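Local coordinates for protein GlcNAc-alpha-1,4-Gal-releasing endo-beta-galactosidase (Clostridium perfringens, PDB 1UPS) that probably hydrolyses O-glycosidic bonds as a family 16 glycoside hydrolase, an endo-beta-galactosidase that releases the disaccharide GlcNAc-alpha-1,4-Gal from glycans, at residues A[219-224]-A[239-244]; A[167-172]-A[244-249]; A[124-129]-A[276-281]; A[182-187]-A[233-238]. One frame throughout, in Å; residues are numbered along the deposited sequence. Where two conformers were deposited one is given.

Contact 1: A[219-224]-A[239-244]; sequences MEWTPT and YGSPDY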
loop_
_atom_site.group_PDB
_atom_site.type_symbol
_atom_site.label_atom_id
_atom_site.label_comp_id
_atom_site.label_asym_id
_atom_site.label_seq_id
_atom_site.Cartn_x
_atom_site.Cartn_y
_atom_site.Cartn_z
ATOM N N MET A 219 -3.371 4.215 -4.222
ATOM C CA MET A 219 -2.833 4.449 -2.896
ATOM C C MET A 219 -3.137 5.882 -2.469
ATOM O O MET A 219 -2.820 6.842 -3.190
ATOM C CB MET A 219 -1.307 4.234 -2.871
ATOM C CG MET A 219 -0.686 4.707 -1.531
ATOM S SD MET A 219 1.132 4.656 -1.561
ATOM C CE MET A 219 1.473 6.029 -2.611
ATOM N N GLU A 220 -3.717 6.031 -1.281
ATOM C CA GLU A 220 -3.777 7.351 -0.663
ATOM C C GLU A 220 -2.686 7.439 0.395
ATOM O O GLU A 220 -2.652 6.653 1.353
ATOM C CB GLU A 220 -5.161 7.665 -0.058
ATOM C CG GLU A 220 -5.233 9.123 0.410
ATOM C CD GLU A 220 -6.629 9.734 0.342
ATOM O OE1 GLU A 220 -6.769 10.880 -0.138
ATOM O OE2 GLU A 220 -7.579 9.076 0.778
ATOM N N TRP A 221 -1.782 8.390 0.184
ATOM C CA TRP A 221 -0.609 8.588 1.029
ATOM C C TRP A 221 -0.855 9.888 1.788
ATOM O O TRP A 221 -0.939 10.958 1.194
ATOM C CB TRP A 221 0.639 8.651 0.135
ATOM C CG TRP A 221 1.922 9.226 0.732
ATOM C CD1 TRP A 221 2.310 9.273 2.056
ATOM C CD2 TRP A 221 2.986 9.796 -0.011
ATOM N NE1 TRP A 221 3.557 9.852 2.162
ATOM C CE2 TRP A 221 3.993 10.193 0.909
ATOM C CE3 TRP A 221 3.189 10.044 -1.378
ATOM C CZ2 TRP A 221 5.175 10.831 0.506
ATOM C CZ3 TRP A 221 4.368 10.654 -1.780
ATOM C CH2 TRP A 221 5.350 11.042 -0.837
ATOM N N THR A 222 -1.038 9.768 3.098
ATOM C CA THR A 222 -1.283 10.925 3.961
ATOM C C THR A 222 -0.128 11.004 4.969
ATOM O O THR A 222 0.698 10.101 5.032
ATOM C CB THR A 222 -2.616 10.787 4.728
ATOM O OG1 THR A 222 -2.487 9.759 5.726
ATOM C CG2 THR A 222 -3.742 10.295 3.811
ATOM N N PRO A 223 -0.084 12.057 5.775
ATOM C CA PRO A 223 0.900 12.138 6.859
ATOM C C PRO A 223 0.805 10.988 7.865
ATOM O O PRO A 223 1.766 10.767 8.612
ATOM C CB PRO A 223 0.546 13.469 7.533
ATOM C CG PRO A 223 -0.027 14.263 6.447
ATOM C CD PRO A 223 -0.902 13.284 5.690
ATOM N N THR A 224 -0.311 10.266 7.875
ATOM C CA THR A 224 -0.562 9.218 8.870
ATOM C C THR A 224 -0.336 7.785 8.366
ATOM O O THR A 224 0.086 6.898 9.136
ATOM C CB THR A 224 -2.016 9.362 9.387
ATOM O OG1 THR A 224 -2.108 10.567 10.153
ATOM C CG2 THR A 224 -2.368 8.275 10.406
ATOM N N TYR A 239 0.366 1.754 8.447
ATOM C CA TYR A 239 0.391 2.968 9.273
ATOM C C TYR A 239 1.826 3.468 9.344
ATOM O O TYR A 239 2.734 2.674 9.563
ATOM C CB TYR A 239 -0.257 2.740 10.660
ATOM C CG TYR A 239 -1.789 2.681 10.558
ATOM C CD1 TYR A 239 -2.539 3.835 10.295
ATOM C CD2 TYR A 239 -2.476 1.460 10.662
ATOM C CE1 TYR A 239 -3.950 3.783 10.169
ATOM C CE2 TYR A 239 -3.876 1.397 10.526
ATOM C CZ TYR A 239 -4.606 2.568 10.277
ATOM O OH TYR A 239 -5.994 2.522 10.146
ATOM N N GLY A 240 2.017 4.767 9.123
ATOM C CA GLY A 240 3.336 5.360 8.923
ATOM C C GLY A 240 3.510 5.701 7.449
ATOM O O GLY A 240 2.962 5.022 6.584
ATOM N N SER A 241 4.235 6.769 7.144
ATOM C CA SER A 241 4.388 7.190 5.745
ATOM C C SER A 241 5.596 8.093 5.615
ATOM O O SER A 241 5.960 8.776 6.584
ATOM C CB SER A 241 3.135 7.936 5.250
ATOM O OG SER A 241 3.102 9.278 5.732
ATOM N N PRO A 242 6.209 8.100 4.432
ATOM C CA PRO A 242 7.326 9.007 4.159
ATOM C C PRO A 242 6.906 10.463 4.255
ATOM O O PRO A 242 5.750 10.795 3.987
ATOM C CB PRO A 242 7.728 8.652 2.733
ATOM C CG PRO A 242 7.220 7.240 2.557
ATOM C CD PRO A 242 5.893 7.240 3.266
ATOM N N ASP A 243 7.835 11.326 4.659
ATOM C CA ASP A 243 7.513 12.749 4.801
ATOM C C ASP A 243 8.371 13.666 3.914
ATOM O O ASP A 243 8.872 14.730 4.357
ATOM C CB ASP A 243 7.544 13.156 6.279
ATOM C CG ASP A 243 8.934 13.083 6.891
ATOM O OD1 ASP A 243 9.825 12.388 6.349
ATOM O OD2 ASP A 243 9.225 13.717 7.933
ATOM N N TYR A 244 8.527 13.250 2.657
ATOM C CA TYR A 244 9.332 13.973 1.666
ATOM C C TYR A 244 8.820 13.615 0.285
ATOM O O TYR A 244 8.017 12.691 0.144
ATOM C CB TYR A 244 10.827 13.606 1.767
ATOM C CG TYR A 244 11.063 12.170 2.109
ATOM C CD1 TYR A 244 10.995 11.173 1.125
ATOM C CD2 TYR A 244 11.329 11.790 3.426
ATOM C CE1 TYR A 244 11.200 9.831 1.454
ATOM C CE2 TYR A 244 11.540 10.444 3.758
ATOM C CZ TYR A 244 11.475 9.485 2.767
ATOM O OH TYR A 244 11.668 8.164 3.081
#
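Ser241 OG donates to the backbone oxygen Thr222 O over 2.6 Å, the shortest of three hydrogen bonds joining 219-224 to 239-244. The hydroxyl sits in the crowded position between its own backbone N and carbonyl carbon (chi1 78°), which aims it into the plane of the Thr222 carbonyl. Trp221 makes the second bond: NE1 gives its hydrogen to a lone pair of Pro242 O at 3.0 Å, with the acceptor almost exactly in the indole plane. The third is between backbones, from Gly240 N to Thr224 O at 2.9 Å; it is fairly straight, though the donor stands above the carbonyl plane. Gly240 suits its place because, at phi 106°, a CB would press on the carbonyl oxygen of Tyr239. Thr222 OG1 braces the turn: it accepts from Thr224 N at 3.1 Å, closing an ST turn, and is also hydrogen-bonded to Ala225 N. Packing follows the same indole edge: Trp221 CD1 lies 3.6 Å from Ser241 CB, and Trp221 CH2 points at Tyr244 O from 3.3 Å. Beyond it, Pro242 CB rests off-centre over a face of the Tyr244 ring. Since Tyr244 O is buried with no hydrogen-bond partner, the weakly polar ring hydrogens of Trp221 probably offer it partial compensation. Directional bonds to backbone oxygens thus fasten the turn before strand 225-230 against chain leaving its sheet for strand 246-254.

Contact 2: A[167-172]-A[244-249]; sequences GEIDIL and YEMGTI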
loop_
_atom_site.group_PDB
_atom_site.type_symbol
_atom_site.label_atom_id
_atom_site.label_comp_id
_atom_site.label_asym_id
_atom_site.label_seq_id
_atom_site.Cartn_x
_atom_site.Cartn_y
_atom_site.Cartn_z
ATOM N N GLY A 167 12.828 6.303 1.242
ATOM C CA GLY A 167 11.709 5.367 1.317
ATOM C C GLY A 167 11.311 4.755 -0.022
ATOM O O GLY A 167 11.378 5.419 -1.068
ATOM N N GLU A 168 10.909 3.484 0.011
ATOM C CA GLU A 168 10.380 2.786 -1.177
ATOM C C GLU A 168 8.969 2.301 -0.864
ATOM O O GLU A 168 8.754 1.676 0.180
ATOM C CB GLU A 168 11.246 1.568 -1.525
ATOM C CG GLU A 168 10.686 0.774 -2.710
ATOM C CD GLU A 168 11.552 -0.403 -3.131
ATOM O OE1 GLU A 168 11.096 -1.139 -4.032
ATOM O OE2 GLU A 168 12.658 -0.589 -2.579
ATOM N N ILE A 169 8.012 2.612 -1.738
ATOM C CA ILE A 169 6.666 2.027 -1.649
ATOM C C ILE A 169 6.399 1.284 -2.939
ATOM O O ILE A 169 6.349 1.894 -4.007
ATOM C CB ILE A 169 5.554 3.094 -1.425
ATOM C CG1 ILE A 169 5.828 3.945 -0.178
ATOM C CG2 ILE A 169 4.151 2.415 -1.354
ATOM C CD1 ILE A 169 4.955 5.225 -0.130
ATOM N N ASP A 170 6.252 -0.041 -2.850
ATOM C CA ASP A 170 5.904 -0.817 -4.031
ATOM C C ASP A 170 4.383 -0.925 -4.049
ATOM O O ASP A 170 3.819 -1.777 -3.373
ATOM C CB ASP A 170 6.566 -2.190 -3.965
ATOM C CG ASP A 170 8.064 -2.078 -3.823
ATOM O OD1 ASP A 170 8.671 -1.316 -4.621
ATOM O OD2 ASP A 170 8.686 -2.662 -2.919
ATOM N N ILE A 171 3.724 -0.011 -4.755
ATOM C CA ILE A 171 2.249 0.045 -4.745
ATOM C C ILE A 171 1.687 -1.186 -5.428
ATOM O O ILE A 171 0.650 -1.705 -5.019
ATOM C CB ILE A 171 1.716 1.334 -5.431
ATOM C CG1 ILE A 171 2.374 2.588 -4.827
ATOM C CG2 ILE A 171 0.185 1.438 -5.308
ATOM C CD1 ILE A 171 2.203 3.831 -5.732
ATOM N N LEU A 172 2.384 -1.644 -6.463
ATOM C CA LEU A 172 2.054 -2.903 -7.104
ATOM C C LEU A 172 3.366 -3.568 -7.503
ATOM O O LEU A 172 4.250 -2.923 -8.062
ATOM C CB LEU A 172 1.174 -2.649 -8.344
ATOM C CG LEU A 172 0.682 -3.907 -9.070
ATOM C CD1 LEU A 172 -0.736 -3.677 -9.643
ATOM C CD2 LEU A 172 1.622 -4.258 -10.230
ATOM N N TYR A 244 8.527 13.250 2.657
ATOM C CA TYR A 244 9.332 13.973 1.666
ATOM C C TYR A 244 8.820 13.615 0.285
ATOM O O TYR A 244 8.017 12.691 0.144
ATOM C CB TYR A 244 10.827 13.606 1.767
ATOM C CG TYR A 244 11.063 12.170 2.109
ATOM C CD1 TYR A 244 10.995 11.173 1.125
ATOM C CD2 TYR A 244 11.329 11.790 3.426
ATOM C CE1 TYR A 244 11.200 9.831 1.454
ATOM C CE2 TYR A 244 11.540 10.444 3.758
ATOM C CZ TYR A 244 11.475 9.485 2.767
ATOM O OH TYR A 244 11.668 8.164 3.081
ATOM N N GLU A 245 9.277 14.343 -0.723
ATOM C CA GLU A 245 8.814 14.106 -2.093
ATOM C C GLU A 245 9.348 12.776 -2.605
ATOM O O GLU A 245 10.456 12.375 -2.257
ATOM C CB GLU A 245 9.255 15.237 -3.021
ATOM C CG GLU A 245 8.585 16.568 -2.696
ATOM C CD GLU A 245 8.560 17.529 -3.868
ATOM O OE1 GLU A 245 9.186 17.248 -4.905
ATOM O OE2 GLU A 245 7.918 18.597 -3.734
ATOM N N MET A 246 8.541 12.112 -3.430
ATOM C CA MET A 246 8.896 10.825 -4.029
ATOM C C MET A 246 8.654 10.882 -5.523
ATOM O O MET A 246 7.751 11.603 -5.993
ATOM C CB MET A 246 8.052 9.700 -3.411
ATOM C CG MET A 246 8.336 9.483 -1.915
ATOM S SD MET A 246 7.278 8.193 -1.197
ATOM C CE MET A 246 8.338 6.715 -1.496
ATOM N N GLY A 247 9.460 10.115 -6.263
ATOM C CA GLY A 247 9.316 9.980 -7.702
ATOM C C GLY A 247 8.688 8.641 -8.017
ATOM O O GLY A 247 8.635 7.776 -7.146
ATOM N N THR A 248 8.228 8.474 -9.260
ATOM C CA THR A 248 7.466 7.289 -9.664
ATOM C C THR A 248 8.202 6.488 -10.720
ATOM O O THR A 248 8.768 7.061 -11.650
ATOM C CB THR A 248 6.085 7.743 -10.238
ATOM O OG1 THR A 248 5.324 8.347 -9.177
ATOM C CG2 THR A 248 5.229 6.520 -10.685
ATOM N N ILE A 249 8.152 5.164 -10.582
ATOM C CA ILE A 249 8.674 4.254 -11.609
ATOM C C ILE A 249 7.562 3.299 -12.012
ATOM O O ILE A 249 6.849 2.774 -11.150
ATOM C CB ILE A 249 9.890 3.438 -11.051
ATOM C CG1 ILE A 249 10.981 4.400 -10.517
ATOM C CG2 ILE A 249 10.397 2.426 -12.125
ATOM C CD1 ILE A 249 12.197 3.694 -9.884
#
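Strand 168-170 carries the start of the family 16 signature E-I-D-I-L-E, on the six-stranded sheet of the beta-sandwich; in relatives the acids of this signature line the catalytic cleft. Strand 246-254 belongs to the same sheet, but strand 145-152 runs between them, so no backbone pairing joins them; Tyr244 and Met246 reach across to the backbone of Gly167 and to Ile169.

The polar part is one hydrogen bond: Gly167 N donates to Tyr244 OH at 2.9 Å, bent at 138°, at the edge of the phenol ring. The hydroxyl's stronger partner is Asp191, so two groups grip it. Glycine fits here because a CB would collide with Tyr244 OH, which lies 3.3 Å from Gly167 CA. The CB of Glu168 points away from 244-249, and OE2 is hydrogen-bonded to Trp189 NE1.

The apolar part lies between the sheets, where Ile169 and Met246 cross at about a right angle. Ile169 CD1 meets Met246 SD at 3.9 Å, while Leu226 and Phe228 of the facing sheet also touch the isoleucine. The unbranched thioether turns at chi3 (90°), and this bend brings Met246 CE to 3.3 Å from Gly167 O.

Contact 3: A[124-129]-A[276-281]; sequences YTTKYG and VWKPVD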
loop_
_atom_site.group_PDB
_atom_site.type_symbol
_atom_site.label_atom_id
_atom_site.label_comp_id
_atom_site.label_asym_id
_atom_site.label_seq_id
_atom_site.Cartn_x
_atom_site.Cartn_y
_atom_site.Cartn_z
ATOM N N TYR A 124 7.608 14.471 -12.463
ATOM C CA TYR A 124 6.614 14.603 -11.405
ATOM C C TYR A 124 7.126 14.020 -10.099
ATOM O O TYR A 124 7.329 12.807 -9.984
ATOM C CB TYR A 124 5.282 13.931 -11.781
ATOM C CG TYR A 124 4.197 14.200 -10.748
ATOM C CD1 TYR A 124 3.690 15.492 -10.568
ATOM C CD2 TYR A 124 3.696 13.169 -9.938
ATOM C CE1 TYR A 124 2.704 15.751 -9.615
ATOM C CE2 TYR A 124 2.721 13.420 -8.965
ATOM C CZ TYR A 124 2.227 14.717 -8.822
ATOM O OH TYR A 124 1.260 14.988 -7.886
ATOM N N THR A 125 7.346 14.891 -9.123
ATOM C CA THR A 125 7.692 14.461 -7.776
ATOM C C THR A 125 6.757 15.189 -6.822
ATOM O O THR A 125 6.516 16.402 -6.984
ATOM C CB THR A 125 9.153 14.833 -7.427
ATOM O OG1 THR A 125 9.350 16.231 -7.670
ATOM C CG2 THR A 125 10.163 14.134 -8.386
ATOM N N THR A 126 6.255 14.488 -5.811
ATOM C CA THR A 126 5.309 15.114 -4.883
ATOM C C THR A 126 5.303 14.431 -3.514
ATOM O O THR A 126 5.809 13.317 -3.383
ATOM C CB THR A 126 3.885 15.152 -5.534
ATOM O OG1 THR A 126 3.086 16.192 -4.939
ATOM C CG2 THR A 126 3.098 13.879 -5.225
ATOM N N LYS A 127 4.744 15.105 -2.506
ATOM C CA LYS A 127 4.544 14.498 -1.188
ATOM C C LYS A 127 3.044 14.505 -0.869
ATOM O O LYS A 127 2.411 15.571 -0.868
ATOM C CB LYS A 127 5.337 15.279 -0.126
ATOM C CG LYS A 127 5.123 14.804 1.320
ATOM C CD LYS A 127 5.923 15.634 2.363
ATOM C CE LYS A 127 5.496 17.092 2.399
ATOM N NZ LYS A 127 6.445 17.930 3.205
ATOM N N TYR A 128 2.509 13.308 -0.584
ATOM C CA TYR A 128 1.092 13.050 -0.260
ATOM C C TYR A 128 0.148 13.117 -1.455
ATOM O O TYR A 128 0.435 13.782 -2.452
ATOM C CB TYR A 128 0.562 13.957 0.864
ATOM C CG TYR A 128 1.454 13.987 2.093
ATOM C CD1 TYR A 128 1.751 15.196 2.727
ATOM C CD2 TYR A 128 2.003 12.809 2.610
ATOM C CE1 TYR A 128 2.564 15.234 3.844
ATOM C CE2 TYR A 128 2.834 12.835 3.741
ATOM C CZ TYR A 128 3.112 14.057 4.345
ATOM O OH TYR A 128 3.926 14.094 5.463
ATOM N N GLY A 129 -0.986 12.430 -1.331
ATOM C CA GLY A 129 -2.033 12.525 -2.346
ATOM C C GLY A 129 -2.732 11.202 -2.589
ATOM O O GLY A 129 -2.434 10.197 -1.923
ATOM N N VAL A 276 -3.000 11.572 -10.289
ATOM C CA VAL A 276 -2.762 11.913 -8.889
ATOM C C VAL A 276 -3.601 13.126 -8.515
ATOM O O VAL A 276 -3.550 14.163 -9.197
ATOM C CB VAL A 276 -1.280 12.249 -8.614
ATOM C CG1 VAL A 276 -1.054 12.434 -7.119
ATOM C CG2 VAL A 276 -0.337 11.135 -9.172
ATOM N N TRP A 277 -4.370 12.993 -7.435
ATOM C CA TRP A 277 -5.202 14.088 -6.957
ATOM C C TRP A 277 -4.733 14.560 -5.581
ATOM O O TRP A 277 -4.114 13.803 -4.821
ATOM C CB TRP A 277 -6.655 13.631 -6.822
ATOM C CG TRP A 277 -7.398 13.259 -8.073
ATOM C CD1 TRP A 277 -8.205 14.081 -8.828
ATOM C CD2 TRP A 277 -7.527 11.951 -8.636
ATOM N NE1 TRP A 277 -8.792 13.366 -9.844
ATOM C CE2 TRP A 277 -8.387 12.055 -9.758
ATOM C CE3 TRP A 277 -6.986 10.695 -8.321
ATOM C CZ2 TRP A 277 -8.719 10.950 -10.565
ATOM C CZ3 TRP A 277 -7.305 9.600 -9.128
ATOM C CH2 TRP A 277 -8.177 9.734 -10.232
ATOM N N LYS A 278 -5.027 15.822 -5.264
ATOM C CA LYS A 278 -4.703 16.392 -3.956
ATOM C C LYS A 278 -6.016 16.828 -3.311
ATOM O O LYS A 278 -6.886 17.347 -4.005
ATOM C CB LYS A 278 -3.791 17.608 -4.104
ATOM C CG LYS A 278 -2.411 17.295 -4.717
ATOM C CD LYS A 278 -1.437 16.800 -3.661
ATOM C CE LYS A 278 -0.006 16.680 -4.232
ATOM N NZ LYS A 278 0.979 16.516 -3.118
ATOM N N PRO A 279 -6.171 16.611 -2.010
ATOM C CA PRO A 279 -7.412 16.991 -1.329
ATOM C C PRO A 279 -7.575 18.515 -1.333
ATOM O O PRO A 279 -6.599 19.243 -1.107
ATOM C CB PRO A 279 -7.210 16.436 0.087
ATOM C CG PRO A 279 -5.751 16.389 0.266
ATOM C CD PRO A 279 -5.212 15.971 -1.087
ATOM N N VAL A 280 -8.778 19.006 -1.609
ATOM C CA VAL A 280 -8.963 20.461 -1.634
ATOM C C VAL A 280 -8.616 21.107 -0.286
ATOM O O VAL A 280 -8.040 22.206 -0.248
ATOM C CB VAL A 280 -10.376 20.880 -2.101
ATOM C CG1 VAL A 280 -10.596 20.485 -3.556
ATOM C CG2 VAL A 280 -11.454 20.282 -1.201
ATOM N N ASP A 281 -8.909 20.405 0.810
ATOM C CA ASP A 281 -8.710 20.973 2.143
ATOM C C ASP A 281 -7.433 20.489 2.840
ATOM O O ASP A 281 -7.225 20.746 4.034
ATOM C CB ASP A 281 -9.946 20.708 3.013
ATOM C CG ASP A 281 -11.182 21.469 2.530
ATOM O OD1 ASP A 281 -11.059 22.650 2.125
ATOM O OD2 ASP A 281 -12.331 20.963 2.518
#
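Lys278 leaves strand 267-279 with CG anti to its carbonyl carbon (chi1 -63°), bends at chi2 (-84°) and then runs extended, which carries its amine into the curl of 124-129. There Lys278 NZ donates to Thr126 OG1 at 2.8 Å, a tip-to-tip meeting, and to Tyr128 O at 2.9 Å, from above that carbonyl's plane. A long chain ending in several N-H groups suits the task, reaching across to bind a hydroxyl and a backbone oxygen at once. Thr126 presents OG1 by holding it anti to its backbone N.

Tyr124 also extends toward the strand, CG anti to the backbone N (chi1 -174°). Its tip meets Val276: Tyr124 CE2 lies 3.8 Å from Val276 CG2, and Tyr124 OH lies 3.5 Å from Val276 CG1, while the hydroxyl is hydrogen-bonded to Asp33.

Here the loop enters strand 129-136, the antiparallel neighbour of 267-279 in one sheet of the family 16 beta-sandwich. On the other side of the strand, the Trp277 side chain lies about 7 Å from that of Glu37, a calcium ligand. Gly129 suits its place because a CB would press on Tyr128 O and crowd Trp277 O, which lies 3.5 Å from Gly129 CA.

Contact 4: A[182-187]-A[233-238]; sequences WRIAAY and ELFKVI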
loop_
_atom_site.group_PDB
_atom_site.type_symbol
_atom_site.label_atom_id
_atom_site.label_comp_id
_atom_site.label_asym_id
_atom_site.label_seq_id
_atom_site.Cartn_x
_atom_site.Cartn_y
_atom_site.Cartn_z
ATOM N N TRP A 182 -2.460 -9.333 -5.546
ATOM C CA TRP A 182 -1.935 -7.981 -5.676
ATOM C C TRP A 182 -0.851 -7.882 -4.593
ATOM O O TRP A 182 -1.141 -7.863 -3.391
ATOM C CB TRP A 182 -3.044 -6.919 -5.477
ATOM C CG TRP A 182 -2.525 -5.491 -5.479
ATOM C CD1 TRP A 182 -1.264 -5.056 -5.862
ATOM C CD2 TRP A 182 -3.245 -4.311 -5.085
ATOM N NE1 TRP A 182 -1.173 -3.687 -5.723
ATOM C CE2 TRP A 182 -2.368 -3.204 -5.253
ATOM C CE3 TRP A 182 -4.556 -4.070 -4.628
ATOM C CZ2 TRP A 182 -2.750 -1.887 -4.964
ATOM C CZ3 TRP A 182 -4.925 -2.757 -4.325
ATOM C CH2 TRP A 182 -4.027 -1.683 -4.511
ATOM N N ARG A 183 0.400 -7.858 -5.043
ATOM C CA ARG A 183 1.555 -7.742 -4.165
ATOM C C ARG A 183 1.835 -6.272 -3.864
ATOM O O ARG A 183 1.948 -5.458 -4.779
ATOM C CB ARG A 183 2.775 -8.358 -4.862
ATOM C CG ARG A 183 4.013 -8.441 -3.981
ATOM C CD ARG A 183 5.126 -9.280 -4.651
ATOM N NE ARG A 183 6.405 -9.274 -3.939
ATOM C CZ ARG A 183 6.951 -10.326 -3.329
ATOM N NH1 ARG A 183 6.327 -11.505 -3.271
ATOM N NH2 ARG A 183 8.133 -10.188 -2.731
ATOM N N ILE A 184 1.963 -5.961 -2.575
ATOM C CA ILE A 184 2.219 -4.599 -2.087
ATOM C C ILE A 184 3.364 -4.711 -1.076
ATOM O O ILE A 184 3.389 -5.647 -0.254
ATOM C CB ILE A 184 0.961 -4.025 -1.398
ATOM C CG1 ILE A 184 -0.189 -3.863 -2.387
ATOM C CG2 ILE A 184 1.257 -2.640 -0.764
ATOM C CD1 ILE A 184 -1.577 -3.747 -1.716
ATOM N N ALA A 185 4.318 -3.779 -1.136
ATOM C CA ALA A 185 5.464 -3.825 -0.210
ATOM C C ALA A 185 5.982 -2.426 0.109
ATOM O O ALA A 185 5.677 -1.472 -0.602
ATOM C CB ALA A 185 6.608 -4.708 -0.787
ATOM N N ALA A 186 6.753 -2.300 1.194
ATOM C CA ALA A 186 7.350 -1.006 1.543
ATOM C C ALA A 186 8.567 -1.207 2.429
ATOM O O ALA A 186 8.636 -2.171 3.195
ATOM C CB ALA A 186 6.323 -0.100 2.245
ATOM N N TYR A 187 9.500 -0.266 2.354
ATOM C CA TYR A 187 10.734 -0.321 3.153
ATOM C C TYR A 187 11.355 1.066 3.138
ATOM O O TYR A 187 11.322 1.738 2.121
ATOM C CB TYR A 187 11.693 -1.339 2.525
ATOM C CG TYR A 187 13.030 -1.480 3.236
ATOM C CD1 TYR A 187 13.097 -1.722 4.610
ATOM C CD2 TYR A 187 14.223 -1.406 2.512
ATOM C CE1 TYR A 187 14.348 -1.858 5.251
ATOM C CE2 TYR A 187 15.469 -1.553 3.145
ATOM C CZ TYR A 187 15.511 -1.770 4.505
ATOM O OH TYR A 187 16.746 -1.901 5.133
ATOM N N GLU A 233 -12.182 -0.029 -3.492
ATOM C CA GLU A 233 -12.479 -0.589 -2.165
ATOM C C GLU A 233 -11.190 -0.852 -1.380
ATOM O O GLU A 233 -10.213 -1.404 -1.919
ATOM C CB GLU A 233 -13.288 -1.895 -2.270
ATOM C CG GLU A 233 -13.617 -2.508 -0.898
ATOM C CD GLU A 233 -14.475 -3.770 -0.970
ATOM O OE1 GLU A 233 -13.897 -4.888 -1.118
ATOM O OE2 GLU A 233 -15.726 -3.641 -0.860
ATOM N N LEU A 234 -11.191 -0.473 -0.102
ATOM C CA LEU A 234 -9.963 -0.599 0.707
ATOM C C LEU A 234 -9.483 -2.052 0.792
ATOM O O LEU A 234 -10.282 -2.965 1.080
ATOM C CB LEU A 234 -10.205 -0.021 2.109
ATOM C CG LEU A 234 -8.968 0.027 3.014
ATOM C CD1 LEU A 234 -7.871 0.938 2.447
ATOM C CD2 LEU A 234 -9.383 0.477 4.408
ATOM N N PHE A 235 -8.178 -2.251 0.562
ATOM C CA PHE A 235 -7.594 -3.590 0.409
ATOM C C PHE A 235 -6.448 -3.816 1.412
ATOM O O PHE A 235 -6.273 -4.941 1.917
ATOM C CB PHE A 235 -7.107 -3.765 -1.048
ATOM C CG PHE A 235 -6.434 -5.102 -1.346
ATOM C CD1 PHE A 235 -7.192 -6.243 -1.579
ATOM C CD2 PHE A 235 -5.049 -5.183 -1.444
ATOM C CE1 PHE A 235 -6.566 -7.472 -1.892
ATOM C CE2 PHE A 235 -4.410 -6.403 -1.743
ATOM C CZ PHE A 235 -5.178 -7.538 -1.974
ATOM N N LYS A 236 -5.707 -2.752 1.729
ATOM C CA LYS A 236 -4.547 -2.829 2.648
ATOM C C LYS A 236 -4.264 -1.466 3.274
ATOM O O LYS A 236 -4.458 -0.424 2.637
ATOM C CB LYS A 236 -3.294 -3.282 1.889
ATOM C CG LYS A 236 -2.079 -3.518 2.798
ATOM C CD LYS A 236 -0.911 -4.075 2.035
ATOM C CE LYS A 236 0.327 -4.326 2.921
ATOM N NZ LYS A 236 1.439 -5.023 2.146
ATOM N N VAL A 237 -3.768 -1.484 4.513
ATOM C CA VAL A 237 -3.356 -0.268 5.193
ATOM C C VAL A 237 -1.990 -0.477 5.819
ATOM O O VAL A 237 -1.741 -1.517 6.437
ATOM C CB VAL A 237 -4.332 0.103 6.342
ATOM C CG1 VAL A 237 -3.868 1.371 7.060
ATOM C CG2 VAL A 237 -5.730 0.285 5.821
ATOM N N ILE A 238 -1.106 0.505 5.622
ATOM C CA ILE A 238 0.168 0.547 6.323
ATOM C C ILE A 238 0.204 1.847 7.125
ATOM O O ILE A 238 0.057 2.927 6.550
ATOM C CB ILE A 238 1.330 0.483 5.318
ATOM C CG1 ILE A 238 1.348 -0.879 4.612
ATOM C CG2 ILE A 238 2.688 0.816 6.027
ATOM C CD1 ILE A 238 2.360 -0.956 3.442
#
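Trp182 and Phe235 make the closest carbon-carbon approach, Trp182 CE3 lying 3.4 Å from Phe235 CD2. Their rings are nearly parallel, with planes at 17°, but slid apart: the centroid of the Trp182 six-membered ring is 5.1 Å from that of the Phe235 ring, so they overlap little. Ile184 tucks its tip into the same cluster. Ile184 CD1 sits 3.6 Å above the middle of the Trp182 ring and also in the plane of the Phe235 ring, at its edge, 3.8 Å from Phe235 CD2; a slim ethyl arm suits this corner. Lys236, in the conformer given, meets Ile184 tip to tip, fully extended from a CG anti to the backbone N (chi1 -174°). Its methylenes form an apolar flank, Lys236 CD lying 3.8 Å from Ile184 CG2, and NZ, close by, is hydrogen-bonded to Ser201 OG. Farther along, small Ala186 meets longer Ile238, Ala186 CB to Ile238 CD1 at 4.2 Å.

Several neighbours position these groups. Ile171 O accepts from Trp182 NE1 and Tyr217 packs edge-to-face with the indole, together fixing its orientation, while Phe228 lies against both Ile184 and Ile238. A classic beta bulge, with Phe235 and Lys236 both facing Phe228, explains why two consecutive residues point the same way.

The two strand segments run only 9° apart, their axes 9.6 Å from each other, with no backbone pairing. Such face-to-face packing of two sheets through interleaved side chains is the hallmark of a beta-sandwich, here the jelly-roll fold of glycoside hydrolase family 16.

In the fold
Contacts 2 and 4 are buried and mostly apolar, whereas contacts 1 and 3 are only partly buried and depend on hydrogen bonds, to backbone oxygens in contact 1 and to a hydroxyl and a backbone oxygen in contact 3. Contact 4 lies nearest the centre of the chain and joins the two sheets face to face; contact 2 stays within the six-stranded sheet, whose strands 168-170 and 181-187 tie it to contact 4. Contacts 1 and 3 secure chain entering or leaving the other sheet of the sandwich, contact 3 being the more peripheral, toward the calcium side. Trp221 of contact 1 links them: Trp221 CH2 packs 3.5 Å from Met246 SD of contact 2, and its backbone pairs with Gly129 of contact 3.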